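Local coordinates for porin protein associated with imipenem resistance (Acinetobacter baumannii, PDB 4FUV), which forms an eight-stranded outer-membrane beta-barrel linked to the transport of ornithine and imipenem, and is associated with imipenem resistance, at the interface of chains A and B. Coordinates in Å, arbitrary orientation; residue numbers count along the deposited sequence, not the author numbering. Chains: chain A/B, porin protein associated with imipenem resistance.

The interface of chains A and B. Residues chain A 117, 119, 126-128, 187-189; chain B 117, 119, 126-128, 187-189.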
# COMPACT_ATOMS: atom_id res chain seq x y z
N THR A 117 -3.01 -15.76 -18.09
CA THR A 117 -3.00 -16.47 -16.79
C THR A 117 -3.15 -15.59 -15.56
O THR A 117 -3.13 -16.12 -14.44
CB THR A 117 -1.75 -17.34 -16.56
OG1 THR A 117 -0.65 -16.50 -16.23
CG2 THR A 117 -1.41 -18.18 -17.80
N SER A 119 -4.99 -12.95 -12.85
CA SER A 119 -6.30 -12.59 -12.33
C SER A 119 -6.57 -11.09 -12.46
O SER A 119 -5.66 -10.27 -12.48
CB SER A 119 -6.45 -13.01 -10.87
OG SER A 119 -5.49 -12.36 -10.07
N ASP A 126 -13.98 -12.04 -9.52
CA ASP A 126 -12.63 -12.36 -9.98
C ASP A 126 -12.68 -13.22 -11.24
O ASP A 126 -13.51 -14.12 -11.35
CB ASP A 126 -11.87 -13.10 -8.88
CG ASP A 126 -11.62 -12.23 -7.66
OD1 ASP A 126 -11.44 -11.00 -7.81
OD2 ASP A 126 -11.59 -12.77 -6.54
N PHE A 127 -11.77 -12.91 -12.17
CA PHE A 127 -11.59 -13.65 -13.40
C PHE A 127 -10.11 -13.91 -13.61
O PHE A 127 -9.27 -13.19 -13.08
CB PHE A 127 -12.12 -12.86 -14.60
CG PHE A 127 -13.61 -12.70 -14.62
CD1 PHE A 127 -14.22 -11.67 -13.92
CD2 PHE A 127 -14.41 -13.55 -15.38
CE1 PHE A 127 -15.60 -11.51 -13.95
CE2 PHE A 127 -15.78 -13.40 -15.42
CZ PHE A 127 -16.38 -12.37 -14.69
N ILE A 128 -9.78 -14.93 -14.39
CA ILE A 128 -8.40 -15.19 -14.77
C ILE A 128 -8.31 -15.29 -16.29
O ILE A 128 -8.98 -16.13 -16.89
CB ILE A 128 -7.85 -16.49 -14.14
CG1 ILE A 128 -7.49 -16.26 -12.66
CG2 ILE A 128 -6.61 -16.97 -14.90
CD1 ILE A 128 -7.14 -17.55 -11.90
N VAL A 187 -11.50 -17.57 -17.28
CA VAL A 187 -12.18 -18.54 -16.43
C VAL A 187 -12.62 -17.85 -15.15
O VAL A 187 -12.07 -16.80 -14.78
CB VAL A 187 -11.27 -19.72 -16.07
CG1 VAL A 187 -10.80 -20.41 -17.35
CG2 VAL A 187 -10.08 -19.23 -15.25
N THR A 188 -13.60 -18.43 -14.47
CA THR A 188 -14.17 -17.81 -13.28
C THR A 188 -15.01 -18.84 -12.52
O THR A 188 -15.31 -19.89 -13.07
CB THR A 188 -15.06 -16.63 -13.68
OG1 THR A 188 -15.27 -15.77 -12.56
CG2 THR A 188 -16.42 -17.12 -14.24
N THR A 189 -15.38 -18.56 -11.28
CA THR A 189 -16.32 -19.44 -10.59
C THR A 189 -17.48 -18.63 -10.06
O THR A 189 -18.35 -19.16 -9.39
CB THR A 189 -15.69 -20.25 -9.44
OG1 THR A 189 -15.04 -19.35 -8.53
CG2 THR A 189 -14.68 -21.27 -9.98
N THR B 117 -15.07 -18.25 -4.94
CA THR B 117 -14.98 -17.34 -6.10
C THR B 117 -13.83 -16.34 -6.07
O THR B 117 -13.70 -15.54 -6.99
CB THR B 117 -16.26 -16.53 -6.37
OG1 THR B 117 -16.35 -15.47 -5.42
CG2 THR B 117 -17.51 -17.41 -6.30
N SER B 119 -9.85 -14.96 -6.05
CA SER B 119 -8.53 -15.31 -6.56
C SER B 119 -7.48 -15.35 -5.44
O SER B 119 -7.61 -14.69 -4.42
CB SER B 119 -8.09 -14.32 -7.64
OG SER B 119 -8.00 -13.02 -7.11
N ASP B 126 -1.85 -17.73 -10.64
CA ASP B 126 -3.15 -17.31 -10.12
C ASP B 126 -4.16 -18.45 -10.20
O ASP B 126 -4.20 -19.18 -11.20
CB ASP B 126 -3.66 -16.10 -10.89
CG ASP B 126 -2.79 -14.87 -10.69
OD1 ASP B 126 -2.22 -14.70 -9.59
OD2 ASP B 126 -2.67 -14.06 -11.63
N PHE B 127 -4.97 -18.57 -9.15
CA PHE B 127 -6.05 -19.54 -9.07
C PHE B 127 -7.30 -18.83 -8.55
O PHE B 127 -7.20 -17.80 -7.90
CB PHE B 127 -5.71 -20.67 -8.10
CG PHE B 127 -4.61 -21.57 -8.58
CD1 PHE B 127 -3.28 -21.25 -8.37
CD2 PHE B 127 -4.91 -22.78 -9.22
CE1 PHE B 127 -2.26 -22.08 -8.80
CE2 PHE B 127 -3.91 -23.62 -9.65
CZ PHE B 127 -2.57 -23.27 -9.44
N ILE B 128 -8.47 -19.39 -8.85
CA ILE B 128 -9.71 -18.87 -8.30
C ILE B 128 -10.47 -20.01 -7.62
O ILE B 128 -10.77 -21.02 -8.26
CB ILE B 128 -10.62 -18.24 -9.38
CG1 ILE B 128 -10.11 -16.84 -9.75
CG2 ILE B 128 -12.06 -18.15 -8.88
CD1 ILE B 128 -10.82 -16.23 -10.97
N VAL B 187 -10.12 -23.07 -10.24
CA VAL B 187 -9.89 -22.97 -11.68
C VAL B 187 -8.64 -22.14 -11.93
O VAL B 187 -8.23 -21.36 -11.07
CB VAL B 187 -11.08 -22.32 -12.39
CG1 VAL B 187 -12.35 -23.12 -12.13
CG2 VAL B 187 -11.25 -20.87 -11.91
N THR B 188 -8.06 -22.30 -13.11
CA THR B 188 -6.80 -21.63 -13.43
C THR B 188 -6.55 -21.71 -14.93
O THR B 188 -7.22 -22.47 -15.61
CB THR B 188 -5.64 -22.31 -12.68
OG1 THR B 188 -4.51 -21.43 -12.64
CG2 THR B 188 -5.26 -23.65 -13.36
N THR B 189 -5.62 -20.92 -15.46
CA THR B 189 -5.23 -21.09 -16.85
C THR B 189 -3.74 -21.26 -16.96
O THR B 189 -3.20 -21.35 -18.05
CB THR B 189 -5.67 -19.93 -17.77
OG1 THR B 189 -5.19 -18.70 -17.24
CG2 THR B 189 -7.20 -19.89 -17.90
O HOH W 1 -4.00 -18.77 -14.20
O HOH W 2 -14.63 -16.28 -9.54
O HOH W 3 -0.72 -16.68 -13.05
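Two copies of CarO meet here through short strands 119-122, 125-129 and 186-187 and the loop residues beside them, at one end of each barrel, around a two-fold axis that gives every contact a twin. Direct hydrogen bonds cross from backbone to side chain: the amide N of A:Ser119 donates to carboxylate oxygen OD2 of B:Asp126 at 2.8 Å, and B:Ser119 N does the same to A:Asp126 OD2. The bond is fairly straight (151° at H), but the amide sits above the carboxylate plane, about 45° out of it. With CG anti to its own carbonyl carbon, the aspartate reaches across to that amide. Near the axis A:Ser119 CB and B:Ser119 CB face each other at 3.8 Å.

Apolar packing fills the middle. A:Ile128 and B:Ile128 lie alongside each other, pointing opposite ways, CG1 of the first 3.7 Å from CD1 of the second; the extended chain (chi2 172°) carries CD1 of A:Ile128 to 3.6 Å from CA of B:Phe127. Further along, CG2 of A:Val187 and CG2 of B:Val187 meet at 3.9 Å, flanked by CG2 of B:Thr189 against CG1 of A:Val187.

Water 2 bridges the carbonyl O of B:Thr117 (2.8 Å) to the backbone N of A:Thr189 and the carbonyl O of A:Asp126. That carbonyl also accepts an in-plane bond from A:Thr188 OG1 (2.7 Å), tying strand 125-129 to the 188-189 segment. The patch joins two barrels end to end in the crystal, a pairing that may not exist in the membrane.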